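Local coordinates for glypican-1 (Homo sapiens, PDB 4YWT), which carries heparan sulfate chains at the cell surface and, through them, binds alpha-4(V) collagen and takes part in Schwann cell myelination, at residues S46-A51 against S70-N75; T213-A218 against E310-S315; Y270-L275 against T398-K403. The protein carries 3 engineered substitutions. All coordinates share one frame; numbering follows the deposited sequence.

Contact 1 (S46-A51 against S70-N75); sequences SDVPQA and SEMEEN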
ATOM      1  N   SER A  46     -29.247 -12.793 -35.970  1.00 93.70           N
ATOM      2  CA  SER A  46     -29.238 -13.678 -37.129  1.00 95.69           C
ATOM      3  C   SER A  46     -28.269 -14.841 -36.940  1.00 92.22           C
ATOM      4  O   SER A  46     -28.449 -15.908 -37.528  1.00 92.79           O
ATOM      5  CB  SER A  46     -28.872 -12.894 -38.392  1.00 98.17           C
ATOM      6  OG  SER A  46     -27.586 -12.310 -38.273  1.00 97.51           O
ATOM      7  N   ASP A  47     -27.246 -14.631 -36.117  1.00 91.31           N
ATOM      8  CA  ASP A  47     -26.238 -15.657 -35.880  1.00 88.87           C
ATOM      9  C   ASP A  47     -26.771 -16.803 -35.027  1.00 87.82           C
ATOM     10  O   ASP A  47     -26.160 -17.870 -34.961  1.00 86.99           O
ATOM     11  CB  ASP A  47     -24.998 -15.057 -35.210  1.00 92.50           C
ATOM     12  CG  ASP A  47     -24.283 -14.057 -36.095  1.00 96.18           C
ATOM     13  OD1 ASP A  47     -24.152 -14.325 -37.307  1.00 96.51           O
ATOM     14  OD2 ASP A  47     -23.822 -13.020 -35.573  1.00 98.04           O
ATOM     15  N   VAL A  48     -27.907 -16.584 -34.374  1.00 82.43           N
ATOM     16  CA  VAL A  48     -28.477 -17.595 -33.492  1.00 72.61           C
ATOM     17  C   VAL A  48     -29.352 -18.587 -34.247  1.00 84.68           C
ATOM     18  O   VAL A  48     -30.332 -18.199 -34.883  1.00 77.09           O
ATOM     19  CB  VAL A  48     -29.315 -16.963 -32.369  1.00 72.02           C
ATOM     20  CG1 VAL A  48     -29.922 -18.051 -31.494  1.00 71.13           C
ATOM     21  CG2 VAL A  48     -28.463 -16.019 -31.541  1.00 71.27           C
ATOM     22  N   PRO A  49     -28.996 -19.878 -34.177  1.00 80.83           N
ATOM     23  CA  PRO A  49     -29.813 -20.931 -34.781  1.00 79.59           C
ATOM     24  C   PRO A  49     -31.219 -20.966 -34.197  1.00 79.66           C
ATOM     25  O   PRO A  49     -31.409 -20.787 -32.992  1.00 75.59           O
ATOM     26  CB  PRO A  49     -29.044 -22.217 -34.449  1.00 79.45           C
ATOM     27  CG  PRO A  49     -28.126 -21.852 -33.334  1.00 77.31           C
ATOM     28  CD  PRO A  49     -27.777 -20.416 -33.553  1.00 76.86           C
ATOM     29  N   GLN A  50     -32.189 -21.193 -35.075  1.00 83.17           N
ATOM     30  CA  GLN A  50     -33.605 -21.220 -34.736  1.00 86.10           C
ATOM     31  C   GLN A  50     -33.911 -22.228 -33.635  1.00 78.86           C
ATOM     32  O   GLN A  50     -34.648 -21.930 -32.696  1.00 78.55           O
ATOM     33  CB  GLN A  50     -34.447 -21.534 -35.983  1.00 92.34           C
ATOM     34  CG  GLN A  50     -33.892 -22.623 -36.920  1.00 94.05           C
ATOM     35  CD  GLN A  50     -32.604 -22.231 -37.633  1.00 94.14           C
ATOM     36  OE1 GLN A  50     -32.476 -21.118 -38.143  1.00 95.14           O
ATOM     37  NE2 GLN A  50     -31.636 -23.142 -37.653  1.00 91.43           N
ATOM     38  N   ALA A  51     -33.346 -23.423 -33.756  1.00 78.01           N
ATOM     39  CA  ALA A  51     -33.499 -24.437 -32.724  1.00 76.48           C
ATOM     40  C   ALA A  51     -32.145 -25.024 -32.350  1.00 74.02           C
ATOM     41  O   ALA A  51     -31.119 -24.656 -32.922  1.00 73.60           O
ATOM     42  CB  ALA A  51     -34.447 -25.534 -33.187  1.00 78.35           C
ATOM     43  N   SER A  70     -20.140 -20.836 -34.123  1.00 81.56           N
ATOM     44  CA  SER A  70     -18.743 -20.458 -33.937  1.00 84.16           C
ATOM     45  C   SER A  70     -18.614 -18.977 -33.590  1.00 78.94           C
ATOM     46  O   SER A  70     -17.932 -18.607 -32.630  1.00 77.60           O
ATOM     47  CB  SER A  70     -17.930 -20.780 -35.193  1.00 94.66           C
ATOM     48  OG  SER A  70     -16.548 -20.551 -34.982  1.00 99.53           O
ATOM     49  N   GLU A  71     -19.282 -18.139 -34.378  1.00 76.39           N
ATOM     50  CA  GLU A  71     -19.299 -16.700 -34.145  1.00 78.95           C
ATOM     51  C   GLU A  71     -19.859 -16.382 -32.762  1.00 76.84           C
ATOM     52  O   GLU A  71     -19.340 -15.515 -32.055  1.00 76.25           O
ATOM     53  CB  GLU A  71     -20.120 -15.991 -35.224  1.00 78.95           C
ATOM     54  CG  GLU A  71     -19.511 -16.072 -36.617  1.00 82.59           C
ATOM     55  CD  GLU A  71     -20.505 -15.729 -37.712  1.00 87.65           C
ATOM     56  OE1 GLU A  71     -21.426 -14.928 -37.450  1.00 88.74           O
ATOM     57  OE2 GLU A  71     -20.362 -16.255 -38.836  1.00 88.84           O
ATOM     58  N   MET A  72     -20.915 -17.094 -32.380  1.00 75.90           N
ATOM     59  CA  MET A  72     -21.526 -16.922 -31.068  1.00 70.68           C
ATOM     60  C   MET A  72     -20.558 -17.277 -29.946  1.00 63.62           C
ATOM     61  O   MET A  72     -20.396 -16.515 -28.993  1.00 61.72           O
ATOM     62  CB  MET A  72     -22.793 -17.771 -30.945  1.00 71.71           C
ATOM     63  CG  MET A  72     -23.943 -17.318 -31.827  1.00 76.65           C
ATOM     64  SD  MET A  72     -25.423 -18.315 -31.578  1.00 67.67           S
ATOM     65  CE  MET A  72     -25.730 -18.031 -29.836  1.00 63.67           C
ATOM     66  N   GLU A  73     -19.919 -18.436 -30.069  1.00 58.59           N
ATOM     67  CA  GLU A  73     -18.981 -18.911 -29.058  1.00 62.43           C
ATOM     68  C   GLU A  73     -17.818 -17.938 -28.891  1.00 61.15           C
ATOM     69  O   GLU A  73     -17.456 -17.573 -27.769  1.00 66.37           O
ATOM     70  CB  GLU A  73     -18.457 -20.304 -29.423  1.00 56.47           C
ATOM     71  CG  GLU A  73     -18.005 -21.134 -28.228  1.00 54.47           C
ATOM     72  CD  GLU A  73     -17.204 -22.358 -28.633  1.00 54.61           C
ATOM     73  OE1 GLU A  73     -16.630 -22.354 -29.743  1.00 64.79           O
ATOM     74  OE2 GLU A  73     -17.151 -23.325 -27.845  1.00 53.58           O
ATOM     75  N   GLU A  74     -17.244 -17.515 -30.015  1.00 61.99           N
ATOM     76  CA  GLU A  74     -16.140 -16.560 -30.000  1.00 63.40           C
ATOM     77  C   GLU A  74     -16.554 -15.236 -29.359  1.00 62.00           C
ATOM     78  O   GLU A  74     -15.860 -14.716 -28.477  1.00 61.71           O
ATOM     79  CB  GLU A  74     -15.621 -16.319 -31.419  1.00 70.64           C
ATOM     80  CG  GLU A  74     -14.856 -17.495 -32.008  1.00 76.27           C
ATOM     81  CD  GLU A  74     -14.414 -17.247 -33.438  1.00 85.13           C
ATOM     82  OE1 GLU A  74     -14.934 -16.303 -34.069  1.00 88.89           O
ATOM     83  OE2 GLU A  74     -13.542 -17.994 -33.930  1.00 85.49           O
ATOM     84  N   ASN A  75     -17.688 -14.700 -29.805  1.00 61.79           N
ATOM     85  CA  ASN A  75     -18.212 -13.445 -29.274  1.00 61.68           C
ATOM     86  C   ASN A  75     -18.433 -13.495 -27.764  1.00 63.07           C
ATOM     87  O   ASN A  75     -18.029 -12.585 -27.036  1.00 61.11           O
ATOM     88  CB  ASN A  75     -19.521 -13.078 -29.976  1.00 63.63           C
ATOM     89  CG  ASN A  75     -19.298 -12.484 -31.354  1.00 67.79           C
ATOM     90  OD1 ASN A  75     -18.283 -11.835 -31.606  1.00 72.74           O
ATOM     91  ND2 ASN A  75     -20.251 -12.699 -32.253  1.00 68.31           N
TER
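The carbonyl oxygen of Asp-47 is approached by Met-72, whose SD lies 3.5 Å from Asp-47 O, while the hydroxyl of Thr-69 adds a weak hydrogen bond to the same oxygen. The contact lays the loop that follows helix 32-39, at the disulfide-rich end of the glypican fold, against the first turn of the long helix 70-129. Thr-69 OG1 also bonds weakly to Met-72 N, so one hydroxyl bridges the loop and the start of the helix. The Met-72 chain is extended as far as SD and then bends (chi3 60°), which turns CE to Val-48 CG2 at 3.8 Å. SD meanwhile sits 3.7 Å from Pro-49 CD, and Tyr-38 of helix 32-39 packs on both Met-72 and Val-48. The neighbouring Glu-73 accepts hydrogen bonds from the backbone N atoms of Arg-59, Ile-60 and Cys-61, tying in a later part of the same loop. Toward solvent the side chains of Asp-47 and Glu-71 cross at about a right angle, the carboxylate planes of Asp-47 and Glu-71 85° apart. Their close approach would probably be unfavourable if both were charged, so one may carry a proton: Asp-47 OD1 stands 2.8 Å from Glu-71 OE1.

Contact 2 (T213-A218 against E310-S315); sequences TRAFVA and ESVIGS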
ATOM      1  N   THR A 213      15.782  10.803  15.328  1.00 35.12           N
ATOM      2  CA  THR A 213      16.384   9.679  14.618  1.00 37.31           C
ATOM      3  C   THR A 213      15.379   8.553  14.403  1.00 40.51           C
ATOM      4  O   THR A 213      15.239   8.048  13.291  1.00 32.54           O
ATOM      5  CB  THR A 213      17.606   9.120  15.367  1.00 38.98           C
ATOM      6  OG1 THR A 213      18.638  10.114  15.409  1.00 49.74           O
ATOM      7  CG2 THR A 213      18.136   7.881  14.666  1.00 44.20           C
ATOM      8  N   ARG A 214      14.677   8.168  15.463  1.00 30.37           N
ATOM      9  CA  ARG A 214      13.660   7.125  15.349  1.00 37.45           C
ATOM     10  C   ARG A 214      12.475   7.556  14.471  1.00 37.35           C
ATOM     11  O   ARG A 214      12.158   6.922  13.448  1.00 33.90           O
ATOM     12  CB  ARG A 214      13.165   6.728  16.742  1.00 34.71           C
ATOM     13  CG  ARG A 214      11.846   5.977  16.749  1.00 32.28           C
ATOM     14  CD  ARG A 214      11.411   5.622  18.166  1.00 27.30           C
ATOM     15  NE  ARG A 214      11.492   6.759  19.080  1.00 29.05           N
ATOM     16  CZ  ARG A 214      10.645   7.785  19.085  1.00 36.18           C
ATOM     17  NH1 ARG A 214      10.804   8.768  19.959  1.00 41.99           N
ATOM     18  NH2 ARG A 214       9.646   7.835  18.214  1.00 31.09           N
ATOM     19  N   ALA A 215      11.841   8.655  14.871  1.00 29.93           N
ATOM     20  CA  ALA A 215      10.571   9.081  14.297  1.00 33.50           C
ATOM     21  C   ALA A 215      10.650   9.472  12.823  1.00 34.88           C
ATOM     22  O   ALA A 215       9.736   9.167  12.056  1.00 26.00           O
ATOM     23  CB  ALA A 215      10.007  10.238  15.106  1.00 27.33           C
ATOM     24  N   PHE A 216      11.723  10.148  12.419  1.00 26.56           N
ATOM     25  CA  PHE A 216      11.789  10.637  11.044  1.00 29.71           C
ATOM     26  C   PHE A 216      12.042   9.511  10.038  1.00 32.48           C
ATOM     27  O   PHE A 216      11.432   9.483   8.961  1.00 39.20           O
ATOM     28  CB  PHE A 216      12.850  11.731  10.914  1.00 30.44           C
ATOM     29  CG  PHE A 216      12.347  13.099  11.290  1.00 32.16           C
ATOM     30  CD1 PHE A 216      11.652  13.870  10.373  1.00 36.69           C
ATOM     31  CD2 PHE A 216      12.551  13.605  12.565  1.00 27.17           C
ATOM     32  CE1 PHE A 216      11.179  15.125  10.714  1.00 35.46           C
ATOM     33  CE2 PHE A 216      12.082  14.858  12.913  1.00 24.32           C
ATOM     34  CZ  PHE A 216      11.394  15.619  11.986  1.00 36.56           C
ATOM     35  N   VAL A 217      12.917   8.572  10.388  1.00 31.12           N
ATOM     36  CA  VAL A 217      13.148   7.429   9.514  1.00 36.79           C
ATOM     37  C   VAL A 217      11.923   6.514   9.546  1.00 30.66           C
ATOM     38  O   VAL A 217      11.594   5.879   8.540  1.00 23.57           O
ATOM     39  CB  VAL A 217      14.430   6.638   9.893  1.00 39.34           C
ATOM     40  CG1 VAL A 217      14.269   5.917  11.222  1.00 40.28           C
ATOM     41  CG2 VAL A 217      14.789   5.647   8.793  1.00 38.24           C
ATOM     42  N   ALA A 218      11.234   6.469  10.688  1.00 26.48           N
ATOM     43  CA  ALA A 218       9.978   5.726  10.765  1.00 31.21           C
ATOM     44  C   ALA A 218       8.965   6.276   9.761  1.00 27.38           C
ATOM     45  O   ALA A 218       8.432   5.540   8.921  1.00 28.64           O
ATOM     46  CB  ALA A 218       9.414   5.777  12.174  1.00 23.48           C
ATOM     47  N   GLU A 310       4.422  13.528  23.069  1.00 54.88           N
ATOM     48  CA  GLU A 310       3.903  13.630  21.713  1.00 54.33           C
ATOM     49  C   GLU A 310       5.022  13.369  20.715  1.00 49.67           C
ATOM     50  O   GLU A 310       6.174  13.178  21.102  1.00 48.69           O
ATOM     51  CB  GLU A 310       3.297  15.015  21.477  1.00 60.66           C
ATOM     52  CG  GLU A 310       4.185  16.148  21.973  1.00 71.03           C
ATOM     53  CD  GLU A 310       3.801  17.498  21.401  1.00 78.21           C
ATOM     54  OE1 GLU A 310       3.168  17.531  20.326  1.00 80.86           O
ATOM     55  OE2 GLU A 310       4.135  18.525  22.027  1.00 80.22           O
ATOM     56  N   SER A 311       4.692  13.379  19.429  1.00 43.97           N
ATOM     57  CA  SER A 311       5.673  13.023  18.415  1.00 42.81           C
ATOM     58  C   SER A 311       6.603  14.194  18.144  1.00 38.94           C
ATOM     59  O   SER A 311       6.166  15.342  18.058  1.00 34.01           O
ATOM     60  CB  SER A 311       4.987  12.576  17.124  1.00 30.23           C
ATOM     61  OG  SER A 311       5.939  12.100  16.189  1.00 24.56           O
ATOM     62  N   VAL A 312       7.891  13.895  18.010  1.00 25.38           N
ATOM     63  CA  VAL A 312       8.904  14.923  17.817  1.00 28.00           C
ATOM     64  C   VAL A 312       8.788  15.567  16.434  1.00 28.45           C
ATOM     65  O   VAL A 312       9.229  16.697  16.229  1.00 34.63           O
ATOM     66  CB  VAL A 312      10.323  14.344  18.009  1.00 32.92           C
ATOM     67  CG1 VAL A 312      10.661  13.364  16.892  1.00 29.91           C
ATOM     68  CG2 VAL A 312      11.356  15.457  18.085  1.00 26.42           C
ATOM     69  N   ILE A 313       8.170  14.850  15.498  1.00 25.83           N
ATOM     70  CA  ILE A 313       8.017  15.326  14.125  1.00 32.79           C
ATOM     71  C   ILE A 313       7.306  16.680  14.077  1.00 31.84           C
ATOM     72  O   ILE A 313       7.561  17.500  13.193  1.00 31.42           O
ATOM     73  CB  ILE A 313       7.247  14.296  13.266  1.00 38.06           C
ATOM     74  CG1 ILE A 313       8.007  12.968  13.232  1.00 40.22           C
ATOM     75  CG2 ILE A 313       7.032  14.808  11.848  1.00 29.86           C
ATOM     76  CD1 ILE A 313       7.199  11.812  12.684  1.00 42.47           C
ATOM     77  N   GLY A 314       6.434  16.921  15.049  1.00 24.92           N
ATOM     78  CA  GLY A 314       5.737  18.188  15.130  1.00 33.47           C
ATOM     79  C   GLY A 314       6.048  18.985  16.384  1.00 33.05           C
ATOM     80  O   GLY A 314       5.348  19.949  16.692  1.00 34.22           O
ATOM     81  N   SER A 315       7.099  18.601  17.106  1.00 31.25           N
ATOM     82  CA  SER A 315       7.411  19.256  18.375  1.00 38.56           C
ATOM     83  C   SER A 315       8.909  19.478  18.615  1.00 34.52           C
ATOM     84  O   SER A 315       9.346  19.556  19.762  1.00 37.94           O
ATOM     85  CB  SER A 315       6.826  18.446  19.535  1.00 37.41           C
ATOM     86  OG  SER A 315       7.542  17.240  19.728  1.00 43.82           O
TER
HETATM   87  O   HOH W   1       9.103  11.080  19.367  1.00 19.47           O
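Ile-313 packs its whole branched side chain against Ala-215 and Phe-216. From CB, the CG2 branch leaves toward the phenyl ring and comes within 4.3 Å of Phe-216 CE1. The other branch begins with CG1, which lies over one face of that ring and 3.9 Å from Ala-215 CB. With CG1 turned anti to the carbonyl carbon (chi1 -60°) and the chain then extended, the tip, CD1, reaches past the alanine methyl to the helix backbone, 3.7 Å from Ala-215 O. Val-312 CG1 shares the methyl with it, 3.7 Å from Ala-215 CB. A short 3-10 turn at 312-313 thus lies close on helix 204-236, Ala-215 CA and Ile-313 CA being 6.7 Å apart, within the elongated helical bundle that makes up the glypican core. Helix 70-129 packs on the same side chains, Phe-110 and Leu-113 on Ile-313 and Leu-114 on Phe-216; Leu-147 and Tyr-150 of helix 137-152 also pack on the phenylalanine. Beside this apolar patch a water accepts a hydrogen bond from Arg-214 NH1 at 2.9 Å, in the guanidinium plane, and a weak one from Val-312 N. Arg-214 NH2 bonds to Lys-302 O, which fixes the second arm of the group. Just before helix 316-328, Ser-315 OG turns back and donates to Ser-311 O (2.9 Å) from above the carbonyl plane.

Contact 3 (Y270-L275 against T398-K403); sequences YCRNVL and TLCSEK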
ATOM      1  N   TYR A 270     -16.520 -23.951  -8.273  1.00 45.46           N
ATOM      2  CA  TYR A 270     -16.137 -24.004  -9.680  1.00 50.40           C
ATOM      3  C   TYR A 270     -15.503 -22.674 -10.095  1.00 41.18           C
ATOM      4  O   TYR A 270     -14.353 -22.625 -10.553  1.00 36.10           O
ATOM      5  CB  TYR A 270     -17.366 -24.324 -10.541  1.00 46.03           C
ATOM      6  CG  TYR A 270     -17.126 -24.384 -12.034  1.00 45.91           C
ATOM      7  CD1 TYR A 270     -15.882 -24.723 -12.553  1.00 46.97           C
ATOM      8  CD2 TYR A 270     -18.153 -24.104 -12.926  1.00 40.29           C
ATOM      9  CE1 TYR A 270     -15.669 -24.774 -13.919  1.00 46.62           C
ATOM     10  CE2 TYR A 270     -17.950 -24.152 -14.292  1.00 40.80           C
ATOM     11  CZ  TYR A 270     -16.707 -24.489 -14.782  1.00 45.08           C
ATOM     12  OH  TYR A 270     -16.503 -24.537 -16.143  1.00 44.12           O
ATOM     13  N   CYS A 271     -16.269 -21.602  -9.917  1.00 36.63           N
ATOM     14  CA  CYS A 271     -15.811 -20.244 -10.184  1.00 40.79           C
ATOM     15  C   CYS A 271     -14.483 -19.953  -9.489  1.00 34.90           C
ATOM     16  O   CYS A 271     -13.586 -19.334 -10.068  1.00 34.51           O
ATOM     17  CB  CYS A 271     -16.875 -19.238  -9.733  1.00 36.40           C
ATOM     18  SG  CYS A 271     -16.460 -17.499  -9.996  1.00 59.07           S
ATOM     19  N   ARG A 272     -14.363 -20.417  -8.250  1.00 34.44           N
ATOM     20  CA  ARG A 272     -13.173 -20.162  -7.453  1.00 42.55           C
ATOM     21  C   ARG A 272     -11.958 -20.917  -7.975  1.00 33.27           C
ATOM     22  O   ARG A 272     -10.853 -20.386  -7.964  1.00 34.59           O
ATOM     23  CB  ARG A 272     -13.426 -20.518  -5.989  1.00 48.02           C
ATOM     24  CG  ARG A 272     -13.690 -19.304  -5.120  1.00 48.31           C
ATOM     25  CD  ARG A 272     -14.541 -19.653  -3.917  1.00 55.67           C
ATOM     26  NE  ARG A 272     -15.692 -18.761  -3.803  1.00 64.18           N
ATOM     27  CZ  ARG A 272     -16.700 -18.948  -2.958  1.00 70.41           C
ATOM     28  NH1 ARG A 272     -17.705 -18.084  -2.923  1.00 74.93           N
ATOM     29  NH2 ARG A 272     -16.704 -19.997  -2.149  1.00 72.57           N
ATOM     30  N   ASN A 273     -12.155 -22.149  -8.430  1.00 33.96           N
ATOM     31  CA  ASN A 273     -11.055 -22.890  -9.036  1.00 34.05           C
ATOM     32  C   ASN A 273     -10.623 -22.239 -10.341  1.00 34.23           C
ATOM     33  O   ASN A 273      -9.423 -22.123 -10.623  1.00 33.96           O
ATOM     34  CB  ASN A 273     -11.437 -24.350  -9.267  1.00 34.89           C
ATOM     35  CG  ASN A 273     -11.017 -25.246  -8.121  1.00 35.38           C
ATOM     36  OD1 ASN A 273     -10.539 -24.768  -7.093  1.00 37.34           O
ATOM     37  ND2 ASN A 273     -11.185 -26.550  -8.293  1.00 35.48           N
ATOM     38  N   VAL A 274     -11.602 -21.797 -11.125  1.00 34.84           N
ATOM     39  CA  VAL A 274     -11.303 -21.103 -12.374  1.00 35.21           C
ATOM     40  C   VAL A 274     -10.471 -19.846 -12.126  1.00 38.73           C
ATOM     41  O   VAL A 274      -9.410 -19.672 -12.728  1.00 38.35           O
ATOM     42  CB  VAL A 274     -12.583 -20.713 -13.133  1.00 44.33           C
ATOM     43  CG1 VAL A 274     -12.242 -19.832 -14.326  1.00 36.54           C
ATOM     44  CG2 VAL A 274     -13.334 -21.958 -13.581  1.00 46.04           C
ATOM     45  N   LEU A 275     -10.940 -18.981 -11.233  1.00 33.80           N
ATOM     46  CA  LEU A 275     -10.240 -17.724 -10.978  1.00 33.07           C
ATOM     47  C   LEU A 275      -8.897 -17.939 -10.283  1.00 32.27           C
ATOM     48  O   LEU A 275      -7.951 -17.190 -10.518  1.00 31.93           O
ATOM     49  CB  LEU A 275     -11.113 -16.774 -10.155  1.00 32.75           C
ATOM     50  CG  LEU A 275     -12.353 -16.246 -10.881  1.00 45.03           C
ATOM     51  CD1 LEU A 275     -12.975 -15.087 -10.120  1.00 33.39           C
ATOM     52  CD2 LEU A 275     -12.012 -15.833 -12.305  1.00 45.06           C
ATOM     53  N   THR A 398     -13.906 -12.948  -3.753  1.00 45.11           N
ATOM     54  CA  THR A 398     -14.705 -11.731  -3.841  1.00 46.83           C
ATOM     55  C   THR A 398     -15.261 -11.520  -5.245  1.00 46.88           C
ATOM     56  O   THR A 398     -16.417 -11.125  -5.405  1.00 47.30           O
ATOM     57  CB  THR A 398     -13.894 -10.487  -3.428  1.00 44.09           C
ATOM     58  OG1 THR A 398     -12.861 -10.242  -4.391  1.00 51.24           O
ATOM     59  CG2 THR A 398     -13.277 -10.682  -2.051  1.00 42.15           C
ATOM     60  N   LEU A 399     -14.443 -11.784  -6.261  1.00 42.74           N
ATOM     61  CA  LEU A 399     -14.893 -11.633  -7.642  1.00 46.06           C
ATOM     62  C   LEU A 399     -16.018 -12.609  -7.968  1.00 41.96           C
ATOM     63  O   LEU A 399     -16.936 -12.279  -8.717  1.00 41.68           O
ATOM     64  CB  LEU A 399     -13.732 -11.826  -8.618  1.00 44.87           C
ATOM     65  CG  LEU A 399     -12.816 -10.616  -8.805  1.00 47.06           C
ATOM     66  CD1 LEU A 399     -11.716 -10.920  -9.811  1.00 43.81           C
ATOM     67  CD2 LEU A 399     -13.625  -9.404  -9.236  1.00 46.58           C
ATOM     68  N   CYS A 400     -15.943 -13.809  -7.402  1.00 44.11           N
ATOM     69  CA  CYS A 400     -16.992 -14.805  -7.585  1.00 48.14           C
ATOM     70  C   CYS A 400     -18.239 -14.437  -6.794  1.00 54.19           C
ATOM     71  O   CYS A 400     -19.357 -14.524  -7.304  1.00 53.05           O
ATOM     72  CB  CYS A 400     -16.500 -16.191  -7.164  1.00 50.81           C
ATOM     73  SG  CYS A 400     -15.392 -16.981  -8.346  1.00 51.31           S
ATOM     74  N   SER A 401     -18.039 -14.029  -5.545  1.00 54.97           N
ATOM     75  CA  SER A 401     -19.147 -13.697  -4.657  1.00 58.83           C
ATOM     76  C   SER A 401     -19.958 -12.510  -5.163  1.00 67.78           C
ATOM     77  O   SER A 401     -21.183 -12.485  -5.031  1.00 70.15           O
ATOM     78  CB  SER A 401     -18.630 -13.404  -3.246  1.00 58.51           C
ATOM     79  OG  SER A 401     -19.674 -12.957  -2.400  1.00 61.56           O
ATOM     80  N   GLU A 402     -19.275 -11.534  -5.749  1.00 68.42           N
ATOM     81  CA  GLU A 402     -19.929 -10.294  -6.153  1.00 75.24           C
ATOM     82  C   GLU A 402     -20.629 -10.381  -7.508  1.00 81.21           C
ATOM     83  O   GLU A 402     -21.752  -9.899  -7.661  1.00 84.39           O
ATOM     84  CB  GLU A 402     -18.914  -9.149  -6.176  1.00 74.26           C
ATOM     85  CG  GLU A 402     -18.548  -8.619  -4.798  1.00 77.43           C
ATOM     86  CD  GLU A 402     -17.542  -7.484  -4.854  1.00 81.29           C
ATOM     87  OE1 GLU A 402     -16.915  -7.293  -5.918  1.00 82.30           O
ATOM     88  OE2 GLU A 402     -17.380  -6.781  -3.834  1.00 81.01           O
ATOM     89  N   LYS A 403     -19.976 -10.997  -8.488  1.00 79.33           N
ATOM     90  CA  LYS A 403     -20.450 -10.904  -9.866  1.00 81.26           C
ATOM     91  C   LYS A 403     -20.966 -12.217 -10.452  1.00 80.94           C
ATOM     92  O   LYS A 403     -22.163 -12.375 -10.695  1.00 80.79           O
ATOM     93  CB  LYS A 403     -19.329 -10.365 -10.758  1.00 81.38           C
ATOM     94  CG  LYS A 403     -18.537  -9.224 -10.138  1.00 82.91           C
ATOM     95  CD  LYS A 403     -18.313  -8.095 -11.129  1.00 86.28           C
ATOM     96  CE  LYS A 403     -17.488  -6.978 -10.509  1.00 86.30           C
ATOM     97  NZ  LYS A 403     -17.491  -7.042  -9.021  1.00 86.39           N
TER
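Cys-271 and Cys-400 are joined by a disulfide, SG to SG 2.0 Å, and the densest packing of the contact gathers around it. The sulfur of Cys-271 stands anti to the backbone N (chi1 -180°), reaching straight across to helix 391-404, and the bridge closes with a left-handed twist (chi3 -97°). Leu-275, one turn on from Cys-271, covers one flank: its CD1 touches Cys-400 SG at 3.5 Å and Leu-399 CB at 3.7 Å, the two leucine side chains crossing at about a right angle. Behind them lies helix 70-129, where Leu-84 meets Leu-275 and Ala-87 meets Leu-399, while Leu-252 of helix 243-253 packs on Cys-271. The bridge belongs to the cluster of disulfides at one end of the all-helical glypican fold, and here it pins two helices whose segment axes pass 9.3 Å apart, inclined at 136° between their N-to-C directions. The Arg-272 side is much looser. Arg-272 brings its guanidinium edge-on toward Cys-400, with NE still 4.3 Å from Cys-400 CB, and its NH2 makes a long, weak ion pair with Asp-269. Because this side chain also touches a neighbouring molecule in the crystal, its pose may owe something to the lattice. Beyond Cys-400, in a wider pi-type turn at 400-403, Ser-401, Glu-402 and Lys-403 are exposed. There Lys-403 NZ pairs with Glu-402 OE1 at 3.2 Å, although the lysine is poorly ordered.

From the N terminus, contact 1 comes first, closing the irregular loop between helix 32-39 and helix 70-129 before either of the others opens. Contact 2 opens on helix 204-236 and returns at 310-315; contact 3 opens inside that span, at 270-275, and closes beyond it at 398-403, so these two cross. Contacts 1 and 3 lie on the same side of the chain's centre, their nearest atoms about 12 Å apart, whereas contact 2 lies on the opposite side, about 48 Å from contact 1 by nearest atoms. Helix 70-129 links all three: it begins in contact 1, then backs contact 3 and, farther along, contact 2.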